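Local coordinates for glycoside hydrolase family 16 protein (PDB 7KR6), which acts as an endo-glucanase, probably hydrolysing internal O-glycosidic bonds of mixed-linkage beta-glucans, at residues 40-45 and 267-272; 111-116 and 196-201; 116-121 and 262-267. The protein carries 1 engineered substitution. One frame throughout, in Å; residues are numbered along the deposited sequence.

Contact 1: residues 40-45 and 267-272; sequences DDFNFF and DWVKIL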
loop_
_atom_site.group_PDB
_atom_site.type_symbol
_atom_site.label_atom_id
_atom_site.label_comp_id
_atom_site.label_asym_id
_atom_site.label_seq_id
_atom_site.Cartn_x
_atom_site.Cartn_y
_atom_site.Cartn_z
ATOM N N ASP A 40 -9.853 -20.561 -21.934
ATOM C CA ASP A 40 -10.393 -19.673 -22.976
ATOM C C ASP A 40 -9.209 -19.191 -23.798
ATOM O O ASP A 40 -8.392 -18.460 -23.287
ATOM C CB ASP A 40 -11.222 -18.537 -22.414
ATOM C CG ASP A 40 -12.159 -17.913 -23.425
ATOM O OD1 ASP A 40 -11.868 -17.998 -24.673
ATOM O OD2 ASP A 40 -13.172 -17.346 -22.990
ATOM N N ASP A 41 -9.153 -19.606 -25.054
ATOM C CA ASP A 41 -8.112 -19.173 -26.025
ATOM C C ASP A 41 -8.543 -17.866 -26.694
ATOM O O ASP A 41 -7.785 -17.388 -27.515
ATOM C CB ASP A 41 -7.854 -20.224 -27.107
ATOM C CG ASP A 41 -6.930 -21.334 -26.652
ATOM O OD1 ASP A 41 -5.907 -21.032 -26.080
ATOM O OD2 ASP A 41 -7.293 -22.514 -26.823
ATOM N N PHE A 42 -9.743 -17.343 -26.437
ATOM C CA PHE A 42 -10.251 -16.083 -27.007
ATOM C C PHE A 42 -10.236 -16.130 -28.540
ATOM O O PHE A 42 -9.860 -15.155 -29.168
ATOM C CB PHE A 42 -9.432 -14.915 -26.426
ATOM C CG PHE A 42 -9.745 -14.711 -24.968
ATOM C CD1 PHE A 42 -11.013 -14.322 -24.546
ATOM C CD2 PHE A 42 -8.762 -14.847 -24.013
ATOM C CE1 PHE A 42 -11.315 -14.188 -23.195
ATOM C CE2 PHE A 42 -9.070 -14.699 -22.668
ATOM C CZ PHE A 42 -10.336 -14.357 -22.259
ATOM N N ASN A 43 -10.751 -17.217 -29.124
ATOM C CA ASN A 43 -11.030 -17.236 -30.579
ATOM C C ASN A 43 -12.318 -16.467 -30.848
ATOM O O ASN A 43 -12.580 -16.106 -32.001
ATOM C CB ASN A 43 -11.116 -18.663 -31.076
ATOM C CG ASN A 43 -9.777 -19.350 -31.046
ATOM O OD1 ASN A 43 -8.761 -18.751 -31.370
ATOM N ND2 ASN A 43 -9.758 -20.593 -30.638
ATOM N N PHE A 44 -13.133 -16.269 -29.816
ATOM C CA PHE A 44 -14.370 -15.475 -29.839
ATOM C C PHE A 44 -14.681 -15.062 -28.406
ATOM O O PHE A 44 -14.063 -15.600 -27.471
ATOM C CB PHE A 44 -15.542 -16.270 -30.452
ATOM C CG PHE A 44 -16.026 -17.437 -29.647
ATOM C CD1 PHE A 44 -15.278 -18.586 -29.616
ATOM C CD2 PHE A 44 -17.218 -17.378 -28.938
ATOM C CE1 PHE A 44 -15.681 -19.690 -28.881
ATOM C CE2 PHE A 44 -17.589 -18.457 -28.151
ATOM C CZ PHE A 44 -16.833 -19.613 -28.146
ATOM N N PHE A 45 -15.579 -14.103 -28.285
ATOM C CA PHE A 45 -16.082 -13.594 -26.989
ATOM C C PHE A 45 -17.241 -14.495 -26.573
ATOM O O PHE A 45 -18.363 -14.404 -27.132
ATOM C CB PHE A 45 -16.511 -12.146 -27.061
ATOM C CG PHE A 45 -16.803 -11.593 -25.695
ATOM C CD1 PHE A 45 -15.747 -11.248 -24.864
ATOM C CD2 PHE A 45 -18.094 -11.497 -25.212
ATOM C CE1 PHE A 45 -15.999 -10.751 -23.601
ATOM C CE2 PHE A 45 -18.333 -11.031 -23.934
ATOM C CZ PHE A 45 -17.275 -10.653 -23.137
ATOM N N ASP A 267 -4.189 -13.296 -24.429
ATOM C CA ASP A 267 -4.129 -14.370 -25.471
ATOM C C ASP A 267 -4.953 -15.549 -24.980
ATOM O O ASP A 267 -5.608 -16.220 -25.822
ATOM C CB ASP A 267 -2.704 -14.831 -25.703
ATOM C CG ASP A 267 -2.509 -15.712 -26.929
ATOM O OD1 ASP A 267 -3.504 -15.891 -27.663
ATOM O OD2 ASP A 267 -1.383 -16.175 -27.129
ATOM N N TRP A 268 -4.929 -15.802 -23.688
ATOM C CA TRP A 268 -5.598 -16.996 -23.108
ATOM C C TRP A 268 -5.613 -16.864 -21.597
ATOM O O TRP A 268 -4.815 -16.117 -21.012
ATOM C CB TRP A 268 -4.949 -18.325 -23.550
ATOM C CG TRP A 268 -3.473 -18.460 -23.351
ATOM C CD1 TRP A 268 -2.513 -18.370 -24.327
ATOM C CD2 TRP A 268 -2.767 -18.748 -22.137
ATOM N NE1 TRP A 268 -1.281 -18.592 -23.797
ATOM C CE2 TRP A 268 -1.405 -18.858 -22.466
ATOM C CE3 TRP A 268 -3.154 -18.967 -20.811
ATOM C CZ2 TRP A 268 -0.412 -19.111 -21.526
ATOM C CZ3 TRP A 268 -2.175 -19.214 -19.874
ATOM C CH2 TRP A 268 -0.827 -19.276 -20.225
ATOM N N VAL A 269 -6.570 -17.540 -20.995
ATOM C CA VAL A 269 -6.630 -17.738 -19.528
ATOM C C VAL A 269 -6.987 -19.199 -19.314
ATOM O O VAL A 269 -7.775 -19.762 -20.102
ATOM C CB VAL A 269 -7.579 -16.736 -18.847
ATOM C CG1 VAL A 269 -8.984 -16.728 -19.417
ATOM C CG2 VAL A 269 -7.599 -16.921 -17.324
ATOM N N LYS A 270 -6.379 -19.806 -18.324
ATOM C CA LYS A 270 -6.697 -21.220 -18.016
ATOM C C LYS A 270 -6.700 -21.464 -16.515
ATOM O O LYS A 270 -5.932 -20.846 -15.764
ATOM C CB LYS A 270 -5.778 -22.146 -18.810
ATOM C CG LYS A 270 -4.329 -22.152 -18.407
ATOM C CD LYS A 270 -3.496 -23.063 -19.279
ATOM C CE LYS A 270 -2.026 -23.030 -18.927
ATOM N NZ LYS A 270 -1.195 -23.419 -20.088
ATOM N N ILE A 271 -7.519 -22.435 -16.114
ATOM C CA ILE A 271 -7.578 -22.919 -14.720
ATOM C C ILE A 271 -7.135 -24.376 -14.761
ATOM O O ILE A 271 -7.726 -25.154 -15.552
ATOM C CB ILE A 271 -8.986 -22.761 -14.123
ATOM C CG1 ILE A 271 -9.547 -21.354 -14.360
ATOM C CG2 ILE A 271 -8.949 -23.119 -12.648
ATOM C CD1 ILE A 271 -10.983 -21.146 -13.944
ATOM N N LEU A 272 -6.151 -24.740 -13.959
ATOM C CA LEU A 272 -5.616 -26.125 -13.972
ATOM C C LEU A 272 -6.339 -26.883 -12.863
ATOM O O LEU A 272 -5.730 -27.220 -11.856
ATOM C CB LEU A 272 -4.105 -26.114 -13.761
ATOM C CG LEU A 272 -3.283 -25.302 -14.758
ATOM C CD1 LEU A 272 -1.812 -25.649 -14.624
ATOM C CD2 LEU A 272 -3.731 -25.531 -16.185
ATOM O OXT LEU A 272 -7.545 -27.125 -12.946
HETATM O O HOH W 1 -4.726 -19.054 -27.156
#

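Contact 2: residues 111-116 and 196-201; sequences KIEASI and YHTYSL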
loop_
_atom_site.group_PDB
_atom_site.type_symbol
_atom_site.label_atom_id
_atom_site.label_comp_id
_atom_site.label_asym_id
_atom_site.label_seq_id
_atom_site.Cartn_x
_atom_site.Cartn_y
_atom_site.Cartn_z
ATOM N N LYS A 111 -4.791 -23.542 -9.642
ATOM C CA LYS A 111 -3.873 -22.582 -10.300
ATOM C C LYS A 111 -4.591 -21.905 -11.454
ATOM O O LYS A 111 -5.215 -22.609 -12.286
ATOM C CB LYS A 111 -2.647 -23.325 -10.787
ATOM C CG LYS A 111 -1.556 -22.420 -11.340
ATOM C CD LYS A 111 -0.331 -23.163 -11.835
ATOM C CE LYS A 111 0.834 -22.218 -11.957
ATOM N NZ LYS A 111 2.008 -22.893 -12.546
ATOM N N ILE A 112 -4.506 -20.568 -11.545
ATOM C CA ILE A 112 -5.040 -19.833 -12.701
ATOM C C ILE A 112 -3.857 -19.101 -13.356
ATOM O O ILE A 112 -2.932 -18.644 -12.618
ATOM C CB ILE A 112 -6.194 -18.883 -12.347
ATOM C CG1 ILE A 112 -6.696 -18.158 -13.599
ATOM C CG2 ILE A 112 -5.783 -17.973 -11.214
ATOM C CD1 ILE A 112 -7.907 -17.326 -13.398
ATOM N N GLU A 113 -3.820 -19.114 -14.680
ATOM C CA GLU A 113 -2.768 -18.451 -15.463
ATOM C C GLU A 113 -3.403 -17.702 -16.628
ATOM O O GLU A 113 -4.406 -18.160 -17.212
ATOM C CB GLU A 113 -1.764 -19.444 -16.043
ATOM C CG GLU A 113 -1.087 -20.274 -14.992
ATOM C CD GLU A 113 0.097 -21.045 -15.518
ATOM O OE1 GLU A 113 -0.126 -21.850 -16.453
ATOM O OE2 GLU A 113 1.214 -20.827 -15.029
ATOM N N ALA A 114 -2.819 -16.559 -16.971
ATOM C CA ALA A 114 -3.206 -15.812 -18.172
ATOM C C ALA A 114 -1.951 -15.261 -18.833
ATOM O O ALA A 114 -1.014 -14.889 -18.116
ATOM C CB ALA A 114 -4.178 -14.727 -17.859
ATOM N N SER A 115 -1.999 -15.183 -20.151
ATOM C CA SER A 115 -0.931 -14.617 -21.006
ATOM C C SER A 115 -1.397 -13.242 -21.489
ATOM O O SER A 115 -2.458 -13.134 -22.173
ATOM C CB SER A 115 -0.592 -15.546 -22.152
ATOM O OG SER A 115 0.388 -14.983 -23.008
ATOM N N ILE A 116 -0.658 -12.210 -21.084
ATOM C CA ILE A 116 -1.091 -10.804 -21.231
ATOM C C ILE A 116 0.054 -9.984 -21.811
ATOM O O ILE A 116 1.178 -10.054 -21.285
ATOM C CB ILE A 116 -1.547 -10.223 -19.878
ATOM C CG1 ILE A 116 -2.613 -11.100 -19.215
ATOM C CG2 ILE A 116 -2.054 -8.811 -20.039
ATOM C CD1 ILE A 116 -3.009 -10.638 -17.822
ATOM N N TYR A 196 3.997 -10.967 -24.816
ATOM C CA TYR A 196 3.060 -11.573 -23.839
ATOM C C TYR A 196 3.881 -12.131 -22.696
ATOM O O TYR A 196 4.990 -12.656 -22.895
ATOM C CB TYR A 196 2.206 -12.648 -24.513
ATOM C CG TYR A 196 1.184 -12.052 -25.442
ATOM C CD1 TYR A 196 1.522 -11.619 -26.722
ATOM C CD2 TYR A 196 -0.131 -11.911 -25.056
ATOM C CE1 TYR A 196 0.568 -11.065 -27.565
ATOM C CE2 TYR A 196 -1.072 -11.260 -25.855
ATOM C CZ TYR A 196 -0.735 -10.893 -27.149
ATOM O OH TYR A 196 -1.650 -10.305 -27.958
ATOM N N HIS A 197 3.347 -12.012 -21.483
ATOM C CA HIS A 197 3.941 -12.581 -20.253
ATOM C C HIS A 197 2.864 -13.365 -19.497
ATOM O O HIS A 197 1.677 -13.058 -19.639
ATOM C CB HIS A 197 4.576 -11.484 -19.382
ATOM C CG HIS A 197 5.647 -10.722 -20.093
ATOM N ND1 HIS A 197 6.976 -11.087 -20.022
ATOM C CD2 HIS A 197 5.567 -9.644 -20.900
ATOM C CE1 HIS A 197 7.680 -10.254 -20.769
ATOM N NE2 HIS A 197 6.844 -9.370 -21.345
ATOM N N THR A 198 3.278 -14.381 -18.780
ATOM C CA THR A 198 2.353 -15.287 -18.087
ATOM C C THR A 198 2.259 -14.821 -16.632
ATOM O O THR A 198 3.314 -14.723 -15.942
ATOM C CB THR A 198 2.811 -16.739 -18.156
ATOM O OG1 THR A 198 2.805 -17.049 -19.553
ATOM C CG2 THR A 198 1.868 -17.667 -17.428
ATOM N N TYR A 199 1.044 -14.582 -16.179
ATOM C CA TYR A 199 0.723 -14.192 -14.791
ATOM C C TYR A 199 -0.003 -15.398 -14.196
ATOM O O TYR A 199 -1.015 -15.781 -14.766
ATOM C CB TYR A 199 -0.105 -12.893 -14.773
ATOM C CG TYR A 199 0.643 -11.755 -15.426
ATOM C CD1 TYR A 199 1.504 -11.013 -14.662
ATOM C CD2 TYR A 199 0.571 -11.486 -16.787
ATOM C CE1 TYR A 199 2.260 -10.000 -15.209
ATOM C CE2 TYR A 199 1.342 -10.486 -17.367
ATOM C CZ TYR A 199 2.177 -9.735 -16.560
ATOM O OH TYR A 199 2.930 -8.709 -17.075
ATOM N N SER A 200 0.532 -15.936 -13.100
ATOM C CA SER A 200 0.020 -17.172 -12.460
ATOM C C SER A 200 -0.334 -16.903 -11.004
ATOM O O SER A 200 0.399 -16.195 -10.304
ATOM C CB SER A 200 1.040 -18.251 -12.555
ATOM O OG SER A 200 1.451 -18.417 -13.913
ATOM N N LEU A 201 -1.413 -17.524 -10.548
ATOM C CA LEU A 201 -1.778 -17.556 -9.122
ATOM C C LEU A 201 -1.958 -19.007 -8.715
ATOM O O LEU A 201 -2.838 -19.672 -9.310
ATOM C CB LEU A 201 -3.087 -16.808 -8.883
ATOM C CG LEU A 201 -3.613 -16.930 -7.457
ATOM C CD1 LEU A 201 -2.800 -16.111 -6.476
ATOM C CD2 LEU A 201 -5.047 -16.531 -7.381
HETATM O O HOH W 2 2.755 -15.446 -21.903
HETATM O O HOH W 3 2.692 -8.237 -19.756
#

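Contact 3: residues 116-121 and 262-267; sequences IKLPKT and VNMYID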
loop_
_atom_site.group_PDB
_atom_site.type_symbol
_atom_site.label_atom_id
_atom_site.label_comp_id
_atom_site.label_asym_id
_atom_site.label_seq_id
_atom_site.Cartn_x
_atom_site.Cartn_y
_atom_site.Cartn_z
ATOM N N ILE A 116 -0.658 -12.210 -21.084
ATOM C CA ILE A 116 -1.091 -10.804 -21.231
ATOM C C ILE A 116 0.054 -9.984 -21.811
ATOM O O ILE A 116 1.178 -10.054 -21.285
ATOM C CB ILE A 116 -1.547 -10.223 -19.878
ATOM C CG1 ILE A 116 -2.613 -11.100 -19.215
ATOM C CG2 ILE A 116 -2.054 -8.811 -20.039
ATOM C CD1 ILE A 116 -3.009 -10.638 -17.822
ATOM N N LYS A 117 -0.319 -9.146 -22.761
ATOM C CA LYS A 117 0.538 -8.095 -23.341
ATOM C C LYS A 117 -0.027 -6.763 -22.873
ATOM O O LYS A 117 -1.196 -6.481 -23.105
ATOM C CB LYS A 117 0.562 -8.188 -24.867
ATOM C CG LYS A 117 1.510 -7.153 -25.472
ATOM C CD LYS A 117 1.878 -7.520 -26.887
ATOM C CE LYS A 117 1.203 -6.646 -27.896
ATOM N NZ LYS A 117 1.366 -7.211 -29.258
ATOM N N LEU A 118 0.834 -5.954 -22.267
ATOM C CA LEU A 118 0.432 -4.709 -21.581
ATOM C C LEU A 118 0.963 -3.534 -22.392
ATOM O O LEU A 118 2.081 -3.575 -22.900
ATOM C CB LEU A 118 1.006 -4.697 -20.163
ATOM C CG LEU A 118 0.376 -5.685 -19.202
ATOM C CD1 LEU A 118 1.095 -5.687 -17.862
ATOM C CD2 LEU A 118 -1.119 -5.408 -19.062
ATOM N N PRO A 119 0.190 -2.437 -22.433
ATOM C CA PRO A 119 0.656 -1.159 -22.966
ATOM C C PRO A 119 1.677 -0.576 -21.974
ATOM O O PRO A 119 1.729 -0.931 -20.788
ATOM C CB PRO A 119 -0.597 -0.283 -22.964
ATOM C CG PRO A 119 -1.360 -0.813 -21.789
ATOM C CD PRO A 119 -1.108 -2.306 -21.771
ATOM N N LYS A 120 2.491 0.351 -22.461
ATOM C CA LYS A 120 3.230 1.266 -21.566
ATOM C C LYS A 120 2.245 2.031 -20.687
ATOM O O LYS A 120 1.386 2.756 -21.200
ATOM C CB LYS A 120 4.155 2.124 -22.435
ATOM C CG LYS A 120 5.283 1.273 -23.003
ATOM C CD LYS A 120 6.361 2.022 -23.686
ATOM C CE LYS A 120 7.200 1.097 -24.541
ATOM N NZ LYS A 120 7.973 0.121 -23.742
ATOM N N THR A 121 2.375 1.885 -19.371
ATOM C CA THR A 121 1.386 2.443 -18.427
ATOM C C THR A 121 1.744 3.868 -18.024
ATOM O O THR A 121 0.829 4.581 -17.515
ATOM C CB THR A 121 1.246 1.561 -17.182
ATOM O OG1 THR A 121 2.512 1.361 -16.527
ATOM C CG2 THR A 121 0.611 0.243 -17.546
ATOM N N VAL A 262 -5.121 2.867 -26.857
ATOM C CA VAL A 262 -4.098 1.889 -26.388
ATOM C C VAL A 262 -4.830 0.591 -26.023
ATOM O O VAL A 262 -5.892 0.645 -25.441
ATOM C CB VAL A 262 -3.251 2.384 -25.195
ATOM C CG1 VAL A 262 -2.551 3.705 -25.523
ATOM C CG2 VAL A 262 -4.062 2.524 -23.929
ATOM N N ASN A 263 -4.180 -0.514 -26.304
ATOM C CA ASN A 263 -4.744 -1.872 -26.105
ATOM C C ASN A 263 -4.012 -2.643 -25.017
ATOM O O ASN A 263 -2.793 -2.555 -24.877
ATOM C CB ASN A 263 -4.620 -2.701 -27.366
ATOM C CG ASN A 263 -5.545 -2.226 -28.466
ATOM O OD1 ASN A 263 -6.539 -1.555 -28.196
ATOM N ND2 ASN A 263 -5.226 -2.611 -29.699
ATOM N N MET A 264 -4.784 -3.384 -24.243
ATOM C CA MET A 264 -4.285 -4.490 -23.412
ATOM C C MET A 264 -4.808 -5.779 -24.058
ATOM O O MET A 264 -5.976 -5.812 -24.418
ATOM C CB MET A 264 -4.835 -4.319 -22.002
ATOM C CG MET A 264 -4.700 -5.494 -21.103
ATOM S SD MET A 264 -5.420 -5.047 -19.477
ATOM C CE MET A 264 -5.152 -6.534 -18.543
ATOM N N TYR A 265 -3.950 -6.772 -24.208
ATOM C CA TYR A 265 -4.259 -8.028 -24.931
ATOM C C TYR A 265 -4.137 -9.233 -24.007
ATOM O O TYR A 265 -3.107 -9.425 -23.315
ATOM C CB TYR A 265 -3.273 -8.223 -26.075
ATOM C CG TYR A 265 -3.174 -7.100 -27.082
ATOM C CD1 TYR A 265 -4.016 -7.047 -28.173
ATOM C CD2 TYR A 265 -2.187 -6.127 -26.984
ATOM C CE1 TYR A 265 -3.909 -6.041 -29.117
ATOM C CE2 TYR A 265 -2.068 -5.118 -27.922
ATOM C CZ TYR A 265 -2.901 -5.106 -29.022
ATOM O OH TYR A 265 -2.792 -4.104 -29.948
ATOM N N ILE A 266 -5.154 -10.114 -24.016
ATOM C CA ILE A 266 -5.130 -11.397 -23.258
ATOM C C ILE A 266 -5.253 -12.531 -24.293
ATOM O O ILE A 266 -6.292 -12.622 -24.963
ATOM C CB ILE A 266 -6.198 -11.477 -22.154
ATOM C CG1 ILE A 266 -6.133 -10.311 -21.161
ATOM C CG2 ILE A 266 -6.056 -12.771 -21.399
ATOM C CD1 ILE A 266 -6.840 -9.043 -21.579
ATOM N N ASP A 267 -4.189 -13.296 -24.429
ATOM C CA ASP A 267 -4.129 -14.370 -25.471
ATOM C C ASP A 267 -4.953 -15.549 -24.980
ATOM O O ASP A 267 -5.608 -16.220 -25.822
ATOM C CB ASP A 267 -2.704 -14.831 -25.703
ATOM C CG ASP A 267 -2.509 -15.712 -26.929
ATOM O OD1 ASP A 267 -3.504 -15.891 -27.663
ATOM O OD2 ASP A 267 -1.383 -16.175 -27.129
#

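Contact 1: residues 40-45 and 267-272
The carbonyl oxygen of Asp40 is met by two groups of 267-272: Val269 N hydrogen-bonds to Asp40 O at 3.1 Å, and Trp268 CA makes a CA-H...O contact with the same oxygen at 3.2 Å. Asp40 N returns a straighter bond to Val269 O, 2.9 Å long with 169° at the hydrogen. This reciprocal pair makes Asp40 and Val269 an antiparallel hydrogen-bonded bridge, by which the short N-terminal strand 38-40 joins the last strand, 261-271, of the GH16 beta-jelly-roll. The pairing stops at once, because the chain turns away at Asp41. An Asx turn marks the departure: Asp40 OD1 accepts from Phe42 N at 2.8 Å, the donor meeting it on the anti side and well out of the carboxylate plane. The other carboxylate oxygen, OD2, is held by the indole NH of Trp50, so both oxygens of this buried aspartate have partners. Beyond the bridge, Asp41 O and Asp267 O stand 3.0 Å apart; two acceptors cannot bond directly, and this is where the ladder fails to continue. Phe42 has left-handed backbone angles (57°/48°), which bring its side chain back toward the strand. Its ring presents an edge to the backbone about Asp267 and Trp268, with the Asp267 carbonyl carbon and Trp268 N near the ring plane. Farther along, Phe42 CE2 reaches Val269 CG1 at 3.8 Å. Asp41 takes a different route, its OD1 approaching the root of the Trp268 side chain, with CB 3.8 Å away; carboxylate and indole planes are almost perpendicular. The turn also folds Asp40 onto Phe42, leaving Asp40 CG 3.8 Å above one face of the Phe42 ring, displaced toward the rim.

Contact 2: residues 111-116 and 196-201
Residues 112-116 and 197-201 run antiparallel, with axes 4.6 Å apart at closest approach and N-to-C directions 161° apart, joined by six backbone hydrogen bonds in three reciprocal pairs: Ile112 with Leu201, Ala114 with Tyr199 and Ile116 with His197. Between these pairs lie two non-hydrogen-bonded ones, Glu113 with Ser200 and Ser115 with Thr198, and their side chains make the polar face. Ser200 OG donates to Glu113 OE2 at 2.7 Å, meeting the carboxylate on its anti side and 23° out of its plane. With chi1 at -53°, Ser200 OG sits beside its own backbone N and faces the extended Glu113 chain. Glu113 OE2 also receives Lys111 NZ, in a weak 3.3 Å bond within a salt bridge, so a hydroxyl and an ammonium share OE2 and probably stabilise its negative charge. At the next pair, water 2 links the two hydroxyls across the strands, 2.7 Å from Ser115 OG and 2.8 Å from Thr198 OG1. The other face is mainly apolar. Ile116 CD1 touches Tyr199 CD2 at 3.8 Å, the two side chains crossing at about a right angle, while Ile112 CG2 packs on Leu201 CB. At the far end of the Tyr199 ring, water 3 lies in the ring plane and joins Tyr199 OH, 2.7 Å away, to Ile116 O, to which it donates. His197 is held from beyond the pair, by Asp213 at ND1 and Asp193 at NE2. The ladder occupies the interior of one jelly-roll sheet: strand 112-117 has 197-203 on one side and 261-271 on the other, while the Ile112, Ala114, Ile116, Tyr199 and Leu201 face packs against Phe129 and Met131 of strand 125-133 and Ile147 and Met148 of strand 144-150.

Contact 3: residues 116-121 and 262-267
In one sheet of the jelly-roll of this GH16 enzyme, strand 112-117 ends against the middle of strand 261-271, and the contact records the last antiparallel rungs before the chain peels off. Lys117 and Tyr265 form the hydrogen-bonded pair: Lys117 N reaches Tyr265 O at 2.9 Å, and Tyr265 N reaches Lys117 O at 3.0 Å with a nearly linear angle of 177°. Two residues later comes Pro119, which has no amide hydrogen to continue the ladder; instead its CD rests 3.5 Å from Asn263 O. On the face that carries Lys117 and Tyr265, the two side chains lie alongside each other. The lysine chain starts extended and then bends at chi3 (107°), bringing Lys117 CE to 3.5 Å from Tyr265 CD2, obliquely to the ring, before NZ goes on to a salt bridge with Asp77. The phenol is fixed from its own strand, where Asn263 ND2 donates to Tyr265 OH at 2.9 Å, almost exactly in the amide plane. Thr86 of strand 80-90 bonds Asn263 OD1 and is thus a second-shell residue behind the phenol, while Val82 of that strand touches Tyr265 directly. The opposite face is apolar. Met264, its CG anti to the backbone N (chi1 166°) and its chain extended, lies beside Leu118, with Met264 CG and Leu118 CD2 4.1 Å apart, and its CE meets Ile116 CG2. Pro127 on strand 125-133 adjoins both Met264 and Leu118. One polar outer face and one apolar face turned to a second layer of strands is the arrangement of a beta-sandwich, here the GH16 jelly-roll.

From the N terminus, the chain first passes 40-45, which waits for the C-terminal 267-272; contact 1 thus closes a loop of 221 residues and ties the two ends of the fold together. Contacts 2 and 3 both fall within that span. Strand 112-117 pairs first with 196-201, closing 79 residues, while 116-121 reaches on to 262-267 across 140. Their segments alternate along the chain, so these two loops cross, and they share Ile116. Asp267 joins contacts 1 and 3. Laterally, strand 261-271 receives 38-40 in contact 1 and 112-117 in contact 3, and contact 2 adds 197-203 on the far side of 112-117; a probable hydrogen bond from Lys270 N to Glu113 O, 2.8 Å, ties contact 1 to contact 2.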